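Local coordinates for protein pyruvate kinase (PDB 3QTG) that catalyses the last step of glycolysis, moving the phosphate of phosphoenolpyruvate onto ADP to give pyruvate and ATP, at residues T288-S293 with L319-E324; R19-G24 with D40-V45; V252-L257 with I268-I273; N306-T311 with S339-N344; I47-A52 with V77-K82. All blocks are in the same frame, centred on the assembly; numbering follows the deposited sequence.

From the N terminus, contact 2 closes the first loop, pairing barrel strand 18-22 with strand 44-48. Contact 5 follows in series and pairs the same strand 44-48 with strand 76-80, so three neighbouring strands are joined in order. Much later, contact 3 folds helix 266-279 back on the end of strand 249-253. Contacts 1 and 4 then cross, their segments alternating along the chain: 288-293 meets 319-324, while helix 302-313, lying between those two segments, meets helix 331-343 in contact 4. L321 and V20 join contact 1 to contact 2, where the last barrel strand meets the first. R254 links contact 3 to D307 of contact 4.

Contact 1 of 5, residues T288-S293 with L319-E324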
# COMPACT_ATOMS: atom_id res chain seq x y z
N THR A 288 34.80 2.71 -14.43
CA THR A 288 36.08 2.07 -14.08
C THR A 288 35.88 0.73 -13.39
O THR A 288 34.90 0.55 -12.64
CB THR A 288 37.02 2.97 -13.20
OG1 THR A 288 36.59 2.92 -11.83
CG2 THR A 288 37.04 4.40 -13.66
N GLN A 289 36.79 -0.22 -13.64
CA GLN A 289 36.78 -1.51 -12.94
C GLN A 289 35.49 -2.29 -13.20
O GLN A 289 34.89 -2.86 -12.27
CB GLN A 289 36.92 -1.30 -11.42
CG GLN A 289 38.12 -0.49 -10.96
CD GLN A 289 39.33 -1.33 -10.75
OE1 GLN A 289 39.23 -2.53 -10.43
NE2 GLN A 289 40.51 -0.72 -10.90
N LEU A 290 35.05 -2.29 -14.45
CA LEU A 290 33.89 -3.09 -14.81
C LEU A 290 34.32 -4.39 -15.48
O LEU A 290 33.84 -5.47 -15.11
CB LEU A 290 32.91 -2.28 -15.69
CG LEU A 290 32.22 -1.11 -14.98
CD1 LEU A 290 31.68 -0.14 -15.98
CD2 LEU A 290 31.12 -1.56 -13.97
N LEU A 291 35.21 -4.29 -16.47
CA LEU A 291 35.69 -5.45 -17.22
C LEU A 291 37.21 -5.43 -17.24
O LEU A 291 37.86 -5.67 -18.27
CB LEU A 291 35.09 -5.48 -18.63
CG LEU A 291 33.56 -5.57 -18.75
CD1 LEU A 291 33.09 -5.39 -20.19
CD2 LEU A 291 33.04 -6.90 -18.19
N ASP A 292 37.78 -5.15 -16.07
CA ASP A 292 39.20 -4.89 -15.94
C ASP A 292 40.12 -6.02 -16.44
O ASP A 292 41.12 -5.74 -17.10
CB ASP A 292 39.54 -4.50 -14.50
CG ASP A 292 40.55 -3.39 -14.45
OD1 ASP A 292 40.34 -2.34 -15.12
OD2 ASP A 292 41.58 -3.57 -13.75
N SER A 293 39.79 -7.28 -16.14
CA SER A 293 40.60 -8.40 -16.60
C SER A 293 40.75 -8.42 -18.13
O SER A 293 41.67 -9.04 -18.66
CB SER A 293 40.03 -9.73 -16.11
OG SER A 293 38.93 -10.13 -16.92
N LEU A 319 27.12 2.75 -18.11
CA LEU A 319 28.35 2.12 -17.62
C LEU A 319 29.50 2.55 -18.53
O LEU A 319 29.39 2.53 -19.76
CB LEU A 319 28.25 0.58 -17.58
CG LEU A 319 27.11 -0.07 -16.74
CD1 LEU A 319 26.97 -1.55 -17.06
CD2 LEU A 319 27.30 0.10 -15.24
N TRP A 320 30.60 2.98 -17.91
CA TRP A 320 31.71 3.57 -18.65
C TRP A 320 32.92 2.66 -18.54
O TRP A 320 33.44 2.44 -17.46
CB TRP A 320 32.06 4.94 -18.05
CG TRP A 320 30.98 6.00 -18.13
CD1 TRP A 320 29.66 5.83 -18.45
CD2 TRP A 320 31.16 7.40 -17.89
NE1 TRP A 320 29.01 7.05 -18.43
CE2 TRP A 320 29.92 8.03 -18.10
CE3 TRP A 320 32.27 8.19 -17.55
CZ2 TRP A 320 29.74 9.41 -17.95
CZ3 TRP A 320 32.08 9.57 -17.39
CH2 TRP A 320 30.83 10.16 -17.58
N LEU A 321 33.37 2.13 -19.67
CA LEU A 321 34.65 1.44 -19.73
C LEU A 321 35.78 2.44 -19.85
O LEU A 321 35.67 3.43 -20.58
CB LEU A 321 34.68 0.48 -20.92
CG LEU A 321 33.58 -0.59 -21.01
CD1 LEU A 321 33.79 -1.53 -22.20
CD2 LEU A 321 33.47 -1.38 -19.70
N THR A 322 36.88 2.20 -19.13
CA THR A 322 38.02 3.10 -19.18
C THR A 322 39.24 2.42 -19.81
O THR A 322 39.34 2.38 -21.04
CB THR A 322 38.29 3.79 -17.82
OG1 THR A 322 38.37 2.80 -16.79
CG2 THR A 322 37.13 4.74 -17.49
N ASN A 323 40.14 1.87 -18.99
CA ASN A 323 41.36 1.19 -19.47
C ASN A 323 41.09 0.05 -20.42
O ASN A 323 41.89 -0.19 -21.35
CB ASN A 323 42.15 0.64 -18.31
CG ASN A 323 42.42 1.67 -17.25
OD1 ASN A 323 42.01 1.49 -16.10
ND2 ASN A 323 43.10 2.75 -17.61
N GLU A 324 39.98 -0.66 -20.16
CA GLU A 324 39.52 -1.82 -20.94
C GLU A 324 39.48 -1.52 -22.43
O GLU A 324 39.66 -2.43 -23.25
CB GLU A 324 38.09 -2.24 -20.51
CG GLU A 324 37.91 -2.61 -19.06
CD GLU A 324 37.41 -1.47 -18.18
OE1 GLU A 324 37.77 -0.30 -18.43
OE2 GLU A 324 36.66 -1.76 -17.21
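E324 reaches from the start of helix 323-326 into the loop 288-293, making this a buried side-chain-to-backbone contact at the C-terminal mouth of the barrel, between the loop after strand 284-287 and the end of strand 318-321. Its OE2 accepts two successive amides: L291 N at 3.0 Å, on the anti lone pair, and L290 N at 3.2 Å, nearly along the C-O axis. The other oxygen, OE1, turns back to T322 N at 2.7 Å, so three N-H groups fix the rotation of the carboxylate. A bend at chi2 (96°) places CD, and E324 CG packs 3.2 Å from L291 O. D292 OD1 lies 4.3 Å from E324 OE2, a like-charge neighbour whose effect the amides probably offset. An alanine at E324 would probably leave the amides of L290, L291 and T322 without their acceptor and let the loop shift. L290 CD1 touches W320 O at 3.5 Å, and L321 CD2 meets both L290 CB and L291 CD1. T322 OG1 lies 3.6 Å from T288 CA; T288, a substrate-binding residue by similarity, also bonds through OG1 to G255 N. L291 and L319 rest on V308 of helix 302-313, L321 lies against V335 and L338 of helix 331-343, and backbone bonds from L319 and L321 to V20 join this strand to strand 18-22.

Contact 2 of 5, residues R19-G24 with D40-V45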
# COMPACT_ATOMS: atom_id res chain seq x y z
N ARG A 19 25.97 2.56 -22.91
CA ARG A 19 27.32 1.99 -22.96
C ARG A 19 28.28 3.08 -23.39
O ARG A 19 28.15 3.64 -24.48
CB ARG A 19 27.35 0.82 -23.96
CG ARG A 19 26.30 -0.29 -23.71
CD ARG A 19 25.86 -1.01 -25.02
NE ARG A 19 25.29 -0.06 -25.98
CZ ARG A 19 24.85 -0.35 -27.20
NH1 ARG A 19 24.91 -1.59 -27.68
NH2 ARG A 19 24.35 0.62 -27.95
N VAL A 20 29.22 3.41 -22.50
CA VAL A 20 30.23 4.42 -22.77
C VAL A 20 31.63 3.77 -22.80
O VAL A 20 31.97 2.99 -21.91
CB VAL A 20 30.18 5.59 -21.73
CG1 VAL A 20 31.45 6.45 -21.77
CG2 VAL A 20 28.94 6.43 -21.96
N ALA A 21 32.41 4.08 -23.83
CA ALA A 21 33.81 3.61 -23.92
C ALA A 21 34.78 4.78 -23.97
O ALA A 21 34.46 5.82 -24.54
CB ALA A 21 34.02 2.73 -25.13
N THR A 22 35.94 4.60 -23.35
CA THR A 22 37.02 5.57 -23.42
C THR A 22 37.92 5.32 -24.63
O THR A 22 38.32 4.20 -24.91
CB THR A 22 37.87 5.58 -22.15
OG1 THR A 22 37.04 5.94 -21.03
CG2 THR A 22 39.05 6.57 -22.27
N LEU A 23 38.24 6.40 -25.34
CA LEU A 23 39.10 6.32 -26.51
C LEU A 23 40.54 6.54 -26.10
O LEU A 23 40.85 7.44 -25.32
CB LEU A 23 38.69 7.36 -27.55
CG LEU A 23 37.28 7.29 -28.14
CD1 LEU A 23 37.13 8.43 -29.13
CD2 LEU A 23 36.98 5.93 -28.80
N GLY A 24 41.43 5.72 -26.65
CA GLY A 24 42.86 5.83 -26.34
C GLY A 24 43.69 5.28 -27.48
O GLY A 24 43.17 5.13 -28.60
N ASP A 40 29.54 0.89 -33.17
CA ASP A 40 28.22 0.26 -33.26
C ASP A 40 27.76 -0.28 -31.91
O ASP A 40 26.58 -0.54 -31.70
CB ASP A 40 28.24 -0.90 -34.25
CG ASP A 40 28.11 -0.46 -35.71
OD1 ASP A 40 27.93 0.76 -36.01
OD2 ASP A 40 28.18 -1.36 -36.57
N LEU A 41 28.71 -0.47 -31.01
CA LEU A 41 28.43 -1.09 -29.73
C LEU A 41 28.47 -0.11 -28.56
O LEU A 41 28.38 -0.52 -27.40
CB LEU A 41 29.39 -2.27 -29.48
CG LEU A 41 29.07 -3.55 -30.27
CD1 LEU A 41 30.28 -4.50 -30.34
CD2 LEU A 41 27.85 -4.27 -29.70
N VAL A 42 28.61 1.18 -28.87
CA VAL A 42 28.63 2.23 -27.83
C VAL A 42 27.53 3.27 -28.06
O VAL A 42 27.01 3.41 -29.18
CB VAL A 42 30.04 2.89 -27.63
CG1 VAL A 42 31.12 1.84 -27.58
CG2 VAL A 42 30.37 3.94 -28.73
N ASP A 43 27.17 3.96 -26.99
CA ASP A 43 26.19 5.04 -27.05
C ASP A 43 26.87 6.38 -26.83
O ASP A 43 26.27 7.43 -27.04
CB ASP A 43 25.07 4.83 -26.02
CG ASP A 43 24.38 3.49 -26.19
OD1 ASP A 43 23.64 3.29 -27.18
OD2 ASP A 43 24.56 2.61 -25.34
N GLY A 44 28.12 6.32 -26.37
CA GLY A 44 28.91 7.51 -26.10
C GLY A 44 30.37 7.19 -25.93
O GLY A 44 30.73 6.03 -25.73
N VAL A 45 31.21 8.21 -26.00
CA VAL A 45 32.65 8.02 -25.90
C VAL A 45 33.18 9.00 -24.90
O VAL A 45 32.65 10.11 -24.77
CB VAL A 45 33.43 8.18 -27.28
CG1 VAL A 45 32.91 7.21 -28.34
CG2 VAL A 45 33.38 9.61 -27.78
O HOH W 1 24.63 -2.45 -30.67
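R19 and D43 meet side-on, the guanidinium giving one nitrogen to each carboxylate oxygen: NE to OD2 at 2.8 Å and NH2 to OD1 at 2.9 Å. Both oxygens lie close to the guanidinium plane, yet the nitrogens stand above the carboxylate plane, the two flat groups being turned 32° against each other. A bend at chi3 (-59°) turns NE to D43 OD2, the oxygen that R19 N also binds, at 2.8 Å and on the anti lone pair. OD2 is thus held by two donors of one residue. L41 O lies over one face of the guanidinium, toward its rim, while water 1 sits at the edge and bridges NH1 to D40 O. NH1 also bonds to S339 OG of helix 331-343.

Next to this buried salt bridge the parallel strands begin to pair: D43 N reaches R19 O at 2.7 Å and A21 N reaches G44 O at 3.2 Å. A21 and V45 lie on one face of the sheet, V20 on the other. A21 CB touches V42 CG1 at 3.9 Å, and the branch of L23 crosses V45, L23 CG to V45 CB at 4.0 Å. The two strands are the first and second of the closed barrel; A21 also leans on V335 and F38, L23 and V45 on V64 of helix 54-71, and V20 is bonded to L319 and L321 of the last strand.

Contact 3 of 5, residues V252-L257 with I268-I273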
# COMPACT_ATOMS: atom_id res chain seq x y z
N VAL A 252 29.87 7.46 -10.42
CA VAL A 252 30.60 6.69 -9.41
C VAL A 252 31.96 6.27 -10.02
O VAL A 252 32.03 5.42 -10.92
CB VAL A 252 29.81 5.42 -8.93
CG1 VAL A 252 30.59 4.62 -7.86
CG2 VAL A 252 28.44 5.79 -8.40
N ALA A 253 33.02 6.92 -9.57
CA ALA A 253 34.38 6.66 -10.08
C ALA A 253 35.00 5.65 -9.13
O ALA A 253 35.58 6.02 -8.10
CB ALA A 253 35.21 7.97 -10.18
N ARG A 254 34.82 4.37 -9.46
CA ARG A 254 35.18 3.23 -8.61
C ARG A 254 36.66 3.15 -8.28
O ARG A 254 37.02 2.94 -7.12
CB ARG A 254 34.79 1.93 -9.28
CG ARG A 254 33.31 1.61 -9.31
CD ARG A 254 33.17 0.31 -10.04
NE ARG A 254 32.04 -0.43 -9.57
CZ ARG A 254 31.81 -1.70 -9.86
NH1 ARG A 254 32.66 -2.36 -10.63
NH2 ARG A 254 30.72 -2.28 -9.39
N GLY A 255 37.50 3.27 -9.31
CA GLY A 255 38.95 3.22 -9.11
C GLY A 255 39.38 4.23 -8.06
O GLY A 255 40.04 3.88 -7.08
N ASP A 256 38.97 5.48 -8.22
CA ASP A 256 39.34 6.53 -7.29
C ASP A 256 38.77 6.39 -5.88
O ASP A 256 39.46 6.65 -4.89
CB ASP A 256 38.97 7.88 -7.90
CG ASP A 256 39.83 8.20 -9.13
OD1 ASP A 256 41.07 8.03 -9.04
OD2 ASP A 256 39.27 8.61 -10.20
N LEU A 257 37.52 5.96 -5.80
CA LEU A 257 36.84 5.80 -4.52
C LEU A 257 37.42 4.63 -3.73
O LEU A 257 37.42 4.63 -2.50
CB LEU A 257 35.34 5.60 -4.77
CG LEU A 257 34.21 6.19 -3.93
CD1 LEU A 257 34.46 7.56 -3.33
CD2 LEU A 257 32.97 6.19 -4.85
N ILE A 268 28.52 -0.76 -0.61
CA ILE A 268 27.57 0.10 0.08
C ILE A 268 27.64 1.58 -0.36
O ILE A 268 26.61 2.24 -0.50
CB ILE A 268 27.63 -0.12 1.63
CG1 ILE A 268 26.59 -1.16 2.05
CG2 ILE A 268 27.40 1.18 2.42
CD1 ILE A 268 25.26 -1.08 1.23
N VAL A 269 28.85 2.09 -0.62
CA VAL A 269 29.04 3.46 -1.07
C VAL A 269 28.48 3.65 -2.49
O VAL A 269 27.77 4.60 -2.74
CB VAL A 269 30.54 3.93 -0.93
CG1 VAL A 269 30.79 5.23 -1.65
CG2 VAL A 269 30.94 4.07 0.53
N GLN A 270 28.80 2.73 -3.41
CA GLN A 270 28.20 2.70 -4.73
C GLN A 270 26.67 2.73 -4.65
O GLN A 270 26.01 3.51 -5.33
CB GLN A 270 28.64 1.46 -5.51
CG GLN A 270 27.97 1.34 -6.88
CD GLN A 270 28.51 0.20 -7.73
OE1 GLN A 270 29.72 -0.08 -7.74
NE2 GLN A 270 27.63 -0.48 -8.45
N ARG A 271 26.11 1.85 -3.81
CA ARG A 271 24.67 1.80 -3.67
C ARG A 271 24.12 3.14 -3.19
O ARG A 271 23.14 3.63 -3.73
CB ARG A 271 24.27 0.66 -2.72
CG ARG A 271 22.82 0.40 -2.64
CD ARG A 271 22.50 -0.58 -1.51
NE ARG A 271 22.79 -1.96 -1.87
CZ ARG A 271 22.44 -3.00 -1.12
NH1 ARG A 271 21.80 -2.83 0.02
NH2 ARG A 271 22.73 -4.23 -1.53
N ARG A 272 24.76 3.74 -2.19
CA ARG A 272 24.29 5.02 -1.67
C ARG A 272 24.36 6.17 -2.71
O ARG A 272 23.45 6.99 -2.78
CB ARG A 272 24.99 5.39 -0.34
CG ARG A 272 24.83 6.87 0.06
CD ARG A 272 24.99 7.12 1.60
NE ARG A 272 26.40 7.20 2.03
CZ ARG A 272 27.11 6.17 2.51
NH1 ARG A 272 26.56 4.96 2.64
NH2 ARG A 272 28.38 6.35 2.86
N ILE A 273 25.42 6.21 -3.52
CA ILE A 273 25.50 7.21 -4.59
C ILE A 273 24.37 7.04 -5.62
O ILE A 273 23.74 8.02 -6.06
CB ILE A 273 26.87 7.23 -5.33
CG1 ILE A 273 28.02 7.60 -4.36
CG2 ILE A 273 26.80 8.23 -6.49
CD1 ILE A 273 29.41 7.08 -4.75
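V252 and I273 form the apolar centre, V252 CG2 lying 3.5 Å from I273 CG2 as the two side chains pass at a slant. This is a beta-alpha unit of the TIM barrel: strand 249-253 is its sixth strand, and helix 266-279 follows it and packs on its outer side. The valine has CG1 anti to the backbone N (chi1 -180°), which leaves CG2 facing the isoleucine. From the short helix 254-257, L257 reaches in and meets I273 tip to tip, L257 CD2 to I273 CD1 at 3.7 Å, and V269 CG1 lies 4.0 Å from L257 CD2. V237 of helix 234-238 packs against both L257 and V269.

At the polar edge, R254 extends from CG to NE and grips Q270 with two nitrogens on a single atom, OE1. The guanidinium and amide planes are 43° apart. A leucine in place of R254 would probably leave Q270 OE1 without its two guanidinium donors and the D307 carboxylate, bound through a salt bridge to NH2, without its charged mate. Q270 NE2 in turn bonds to T311 OG1, so the amide is fixed at both ends. Next in sequence, G255 and D256 belong to the substrate site by similarity, G255 N bonding to T288 OG1. The two bonds on Q270 OE1 differ: R254 NH2, at 2.9 Å, meets it on a lone pair in the carbonyl plane, whereas R254 NE, at 3.0 Å, is tilted from that plane.

Contact 4 of 5, residues N306-T311 with S339-N344; sequences NDVFTT and SRILMN
V308 and I341 meet where helices 302-313 and 331-343 pass each other, their side chains crossing at about a right angle with V308 CG1 3.7 Å from I341 CG2. Both methyls are anti to their own backbone N (chi1 175° for V308 CG1), which directs each into the interface between the helices. I341 CG2 is the shared point: besides V308 it lies 4.0 Å from F309 N and 4.2 Å from F309 CB. L342 adds CD2, 4.3 Å from V308 CG1, at the side of the group.

F309 has CG anti to the backbone N (chi1 180°); farther out, the ring's CE1 meets N344 O at 3.5 Å. The oxygen lies at the ring edge, near its plane, where a polarised C-H would probably suit it. The side chain of N344 is engaged elsewhere, ND2 bonding to D264 OD2 of the second subunit.

The axes of the short segments approach to 9.4 Å and cross at -53°. Both helices pack against strand 318-321: V308, T311 and L342 lean on L319, and L342 also on A312 of helix 302-313. I341 rests on I305 of that same helix, while F309 packs on R271 of the second subunit.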
# COMPACT_ATOMS: atom_id res chain seq x y z
N ASN A 306 28.93 -11.05 -13.29
CA ASN A 306 27.98 -10.77 -12.21
C ASN A 306 27.99 -9.29 -11.74
O ASN A 306 26.92 -8.71 -11.53
CB ASN A 306 28.19 -11.72 -11.03
CG ASN A 306 27.79 -13.15 -11.34
OD1 ASN A 306 28.58 -14.09 -11.20
ND2 ASN A 306 26.55 -13.33 -11.76
N ASP A 307 29.18 -8.71 -11.61
CA ASP A 307 29.37 -7.28 -11.23
C ASP A 307 28.63 -6.31 -12.18
O ASP A 307 27.82 -5.50 -11.74
CB ASP A 307 30.87 -6.96 -11.18
CG ASP A 307 31.18 -5.61 -10.51
OD1 ASP A 307 30.28 -4.97 -9.92
OD2 ASP A 307 32.37 -5.20 -10.59
N VAL A 308 28.88 -6.44 -13.48
CA VAL A 308 28.20 -5.64 -14.50
C VAL A 308 26.69 -5.90 -14.47
O VAL A 308 25.89 -4.96 -14.57
CB VAL A 308 28.74 -5.95 -15.93
CG1 VAL A 308 27.93 -5.18 -17.03
CG2 VAL A 308 30.21 -5.62 -16.04
N PHE A 309 26.31 -7.18 -14.36
CA PHE A 309 24.91 -7.55 -14.37
C PHE A 309 24.21 -6.83 -13.20
O PHE A 309 23.22 -6.17 -13.40
CB PHE A 309 24.72 -9.07 -14.31
CG PHE A 309 23.28 -9.50 -14.31
CD1 PHE A 309 22.63 -9.80 -15.51
CD2 PHE A 309 22.57 -9.59 -13.11
CE1 PHE A 309 21.29 -10.19 -15.50
CE2 PHE A 309 21.23 -9.97 -13.10
CZ PHE A 309 20.59 -10.27 -14.29
N THR A 310 24.75 -6.93 -11.99
CA THR A 310 24.09 -6.35 -10.81
C THR A 310 24.16 -4.81 -10.73
O THR A 310 23.21 -4.16 -10.28
CB THR A 310 24.57 -7.00 -9.51
OG1 THR A 310 25.99 -6.91 -9.43
CG2 THR A 310 24.20 -8.47 -9.46
N THR A 311 25.27 -4.23 -11.14
CA THR A 311 25.36 -2.77 -11.26
C THR A 311 24.27 -2.21 -12.21
O THR A 311 23.55 -1.27 -11.84
CB THR A 311 26.79 -2.34 -11.68
OG1 THR A 311 27.71 -2.76 -10.66
CG2 THR A 311 26.90 -0.85 -11.88
N SER A 339 27.89 -5.02 -23.91
CA SER A 339 26.59 -4.95 -24.58
C SER A 339 25.82 -6.26 -24.47
O SER A 339 24.60 -6.26 -24.26
CB SER A 339 26.83 -4.59 -26.05
OG SER A 339 25.66 -4.15 -26.66
N ARG A 340 26.54 -7.37 -24.62
CA ARG A 340 25.98 -8.71 -24.49
C ARG A 340 25.42 -8.96 -23.07
O ARG A 340 24.30 -9.43 -22.93
CB ARG A 340 27.07 -9.73 -24.81
CG ARG A 340 26.60 -11.16 -24.93
CD ARG A 340 27.79 -12.11 -25.10
NE ARG A 340 28.87 -11.53 -25.90
CZ ARG A 340 29.79 -12.24 -26.55
NH1 ARG A 340 29.75 -13.58 -26.50
NH2 ARG A 340 30.75 -11.63 -27.26
N ILE A 341 26.20 -8.63 -22.04
CA ILE A 341 25.74 -8.76 -20.64
C ILE A 341 24.48 -7.94 -20.37
O ILE A 341 23.58 -8.40 -19.68
CB ILE A 341 26.83 -8.35 -19.60
CG1 ILE A 341 28.03 -9.31 -19.67
CG2 ILE A 341 26.22 -8.29 -18.15
CD1 ILE A 341 29.32 -8.76 -19.05
N LEU A 342 24.44 -6.73 -20.91
CA LEU A 342 23.32 -5.82 -20.71
C LEU A 342 22.02 -6.36 -21.30
O LEU A 342 20.93 -6.18 -20.73
CB LEU A 342 23.63 -4.41 -21.25
CG LEU A 342 24.76 -3.66 -20.51
CD1 LEU A 342 25.00 -2.26 -21.07
CD2 LEU A 342 24.50 -3.62 -19.02
N MET A 343 22.13 -7.04 -22.44
CA MET A 343 20.98 -7.65 -23.09
C MET A 343 20.34 -8.72 -22.23
O MET A 343 19.19 -9.09 -22.44
CB MET A 343 21.36 -8.20 -24.48
CG MET A 343 21.69 -7.08 -25.46
SD MET A 343 22.05 -7.65 -27.14
CE MET A 343 22.25 -6.05 -27.97
N ASN A 344 21.07 -9.20 -21.23
CA ASN A 344 20.55 -10.20 -20.31
C ASN A 344 19.93 -9.63 -19.04
O ASN A 344 19.27 -10.36 -18.30
CB ASN A 344 21.66 -11.18 -19.91
CG ASN A 344 22.06 -12.08 -21.05
OD1 ASN A 344 21.41 -13.10 -21.31
ND2 ASN A 344 23.13 -11.69 -21.76

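Contact 5 of 5, residues I47-A52 with V77-K82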
# COMPACT_ATOMS: atom_id res chain seq x y z
N ILE A 47 36.79 10.97 -23.51
CA ILE A 47 38.17 11.33 -23.80
C ILE A 47 38.74 11.94 -22.53
O ILE A 47 38.17 12.88 -21.97
CB ILE A 47 38.30 12.28 -25.04
CG1 ILE A 47 37.84 11.55 -26.32
CG2 ILE A 47 39.73 12.78 -25.21
CD1 ILE A 47 37.34 12.47 -27.43
N ASN A 48 39.83 11.34 -22.05
CA ASN A 48 40.46 11.74 -20.80
C ASN A 48 41.51 12.80 -21.10
O ASN A 48 42.50 12.53 -21.78
CB ASN A 48 41.09 10.51 -20.16
CG ASN A 48 41.61 10.75 -18.75
OD1 ASN A 48 41.50 11.85 -18.19
ND2 ASN A 48 42.18 9.72 -18.16
N LEU A 49 41.28 14.02 -20.60
CA LEU A 49 42.17 15.15 -20.89
C LEU A 49 43.47 15.14 -20.05
O LEU A 49 44.29 16.05 -20.16
CB LEU A 49 41.42 16.48 -20.77
CG LEU A 49 40.19 16.73 -21.68
CD1 LEU A 49 39.60 18.09 -21.42
CD2 LEU A 49 40.52 16.55 -23.16
N ALA A 50 43.61 14.12 -19.20
CA ALA A 50 44.88 13.76 -18.57
C ALA A 50 45.88 13.20 -19.61
O ALA A 50 47.03 13.63 -19.66
CB ALA A 50 44.66 12.74 -17.46
N HIS A 51 45.42 12.26 -20.44
CA HIS A 51 46.29 11.57 -21.39
C HIS A 51 46.11 12.04 -22.82
O HIS A 51 46.75 11.51 -23.73
CB HIS A 51 46.05 10.06 -21.35
CG HIS A 51 46.04 9.47 -19.98
ND1 HIS A 51 45.10 8.55 -19.58
CD2 HIS A 51 46.86 9.66 -18.92
CE1 HIS A 51 45.33 8.20 -18.32
NE2 HIS A 51 46.40 8.86 -17.90
N ALA A 52 45.23 13.01 -23.03
CA ALA A 52 44.88 13.41 -24.39
C ALA A 52 45.48 14.75 -24.78
O ALA A 52 45.29 15.76 -24.09
CB ALA A 52 43.37 13.42 -24.59
N VAL A 77 29.71 12.76 -26.74
CA VAL A 77 31.14 12.94 -26.46
C VAL A 77 31.31 13.54 -25.08
O VAL A 77 30.79 14.62 -24.78
CB VAL A 77 31.83 13.83 -27.53
CG1 VAL A 77 33.27 14.18 -27.11
CG2 VAL A 77 31.82 13.14 -28.86
N ILE A 78 32.06 12.82 -24.24
CA ILE A 78 32.40 13.21 -22.89
C ILE A 78 33.92 13.53 -22.82
O ILE A 78 34.77 12.75 -23.25
CB ILE A 78 32.08 12.05 -21.91
CG1 ILE A 78 30.62 11.60 -22.05
CG2 ILE A 78 32.41 12.45 -20.46
CD1 ILE A 78 30.37 10.13 -21.72
N VAL A 79 34.26 14.68 -22.26
CA VAL A 79 35.66 14.93 -21.96
C VAL A 79 35.81 14.92 -20.45
O VAL A 79 35.02 15.53 -19.74
CB VAL A 79 36.23 16.24 -22.63
CG1 VAL A 79 36.12 16.17 -24.18
CG2 VAL A 79 35.54 17.50 -22.08
N ASP A 80 36.82 14.21 -19.97
CA ASP A 80 37.06 14.08 -18.54
C ASP A 80 38.26 14.92 -18.10
O ASP A 80 39.39 14.71 -18.55
CB ASP A 80 37.23 12.60 -18.19
CG ASP A 80 37.02 12.32 -16.72
OD1 ASP A 80 37.20 13.27 -15.91
OD2 ASP A 80 36.65 11.17 -16.35
N LEU A 81 38.01 15.89 -17.23
CA LEU A 81 39.07 16.78 -16.78
C LEU A 81 39.98 16.13 -15.74
O LEU A 81 39.53 15.32 -14.90
CB LEU A 81 38.50 18.10 -16.25
CG LEU A 81 37.71 18.99 -17.21
CD1 LEU A 81 37.02 20.06 -16.41
CD2 LEU A 81 38.65 19.61 -18.23
N LYS A 82 41.25 16.52 -15.79
CA LYS A 82 42.28 15.99 -14.91
C LYS A 82 42.00 16.32 -13.44
O LYS A 82 42.12 15.46 -12.58
CB LYS A 82 43.67 16.50 -15.35
CG LYS A 82 44.88 15.80 -14.69
CD LYS A 82 44.68 14.27 -14.59
CE LYS A 82 45.92 13.52 -14.06
NZ LYS A 82 45.80 12.02 -14.24
O HOH W 2 40.32 12.59 -15.56
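N48 and D80 pair side by side in the parallel sheet, and N48, the last residue of its strand, turns OD1 back to A50 N, two residues on, in an Asx turn, with the donor well above the amide plane. A chi2 near zero (1°) places OD1 where it can accept from that amide. A water lies 3.0 Å from N48 OD1 and 2.9 Å from L81 O and probably donates to them, although more acceptors surround it than it has protons.

Before the turn the parallel pairing is regular. I47 N bonds to I78 O at 2.7 Å, D80 N to I47 O at 2.8 Å, and L49 N continues the pattern to D80 O at 2.9 Å beyond the end of the first strand. L49 CD1 then lies beside L81 CD2, 3.7 Å away, the two leucines pointing the same way, with V79 CB next to the same L49 methyl. I47 and V79 lie on one face of the sheet, I47 against I61 of helix 54-71. On the other face D80 has salt bridges to R46 through OD2 and to K230 through OD1. The approach of A50 CB to K82 CD, 3.3 Å, is tighter than normal and doubtful.

Strand 44-48, helix 54-71 and strand 76-80 form a right-handed beta-alpha-beta crossover of the TIM barrel; the C-terminal ends of the two strands carry, by similarity, the potassium ligands N48 and D80, and the turn after the first adds L49 to H51 to N48 as ATP-binding residues.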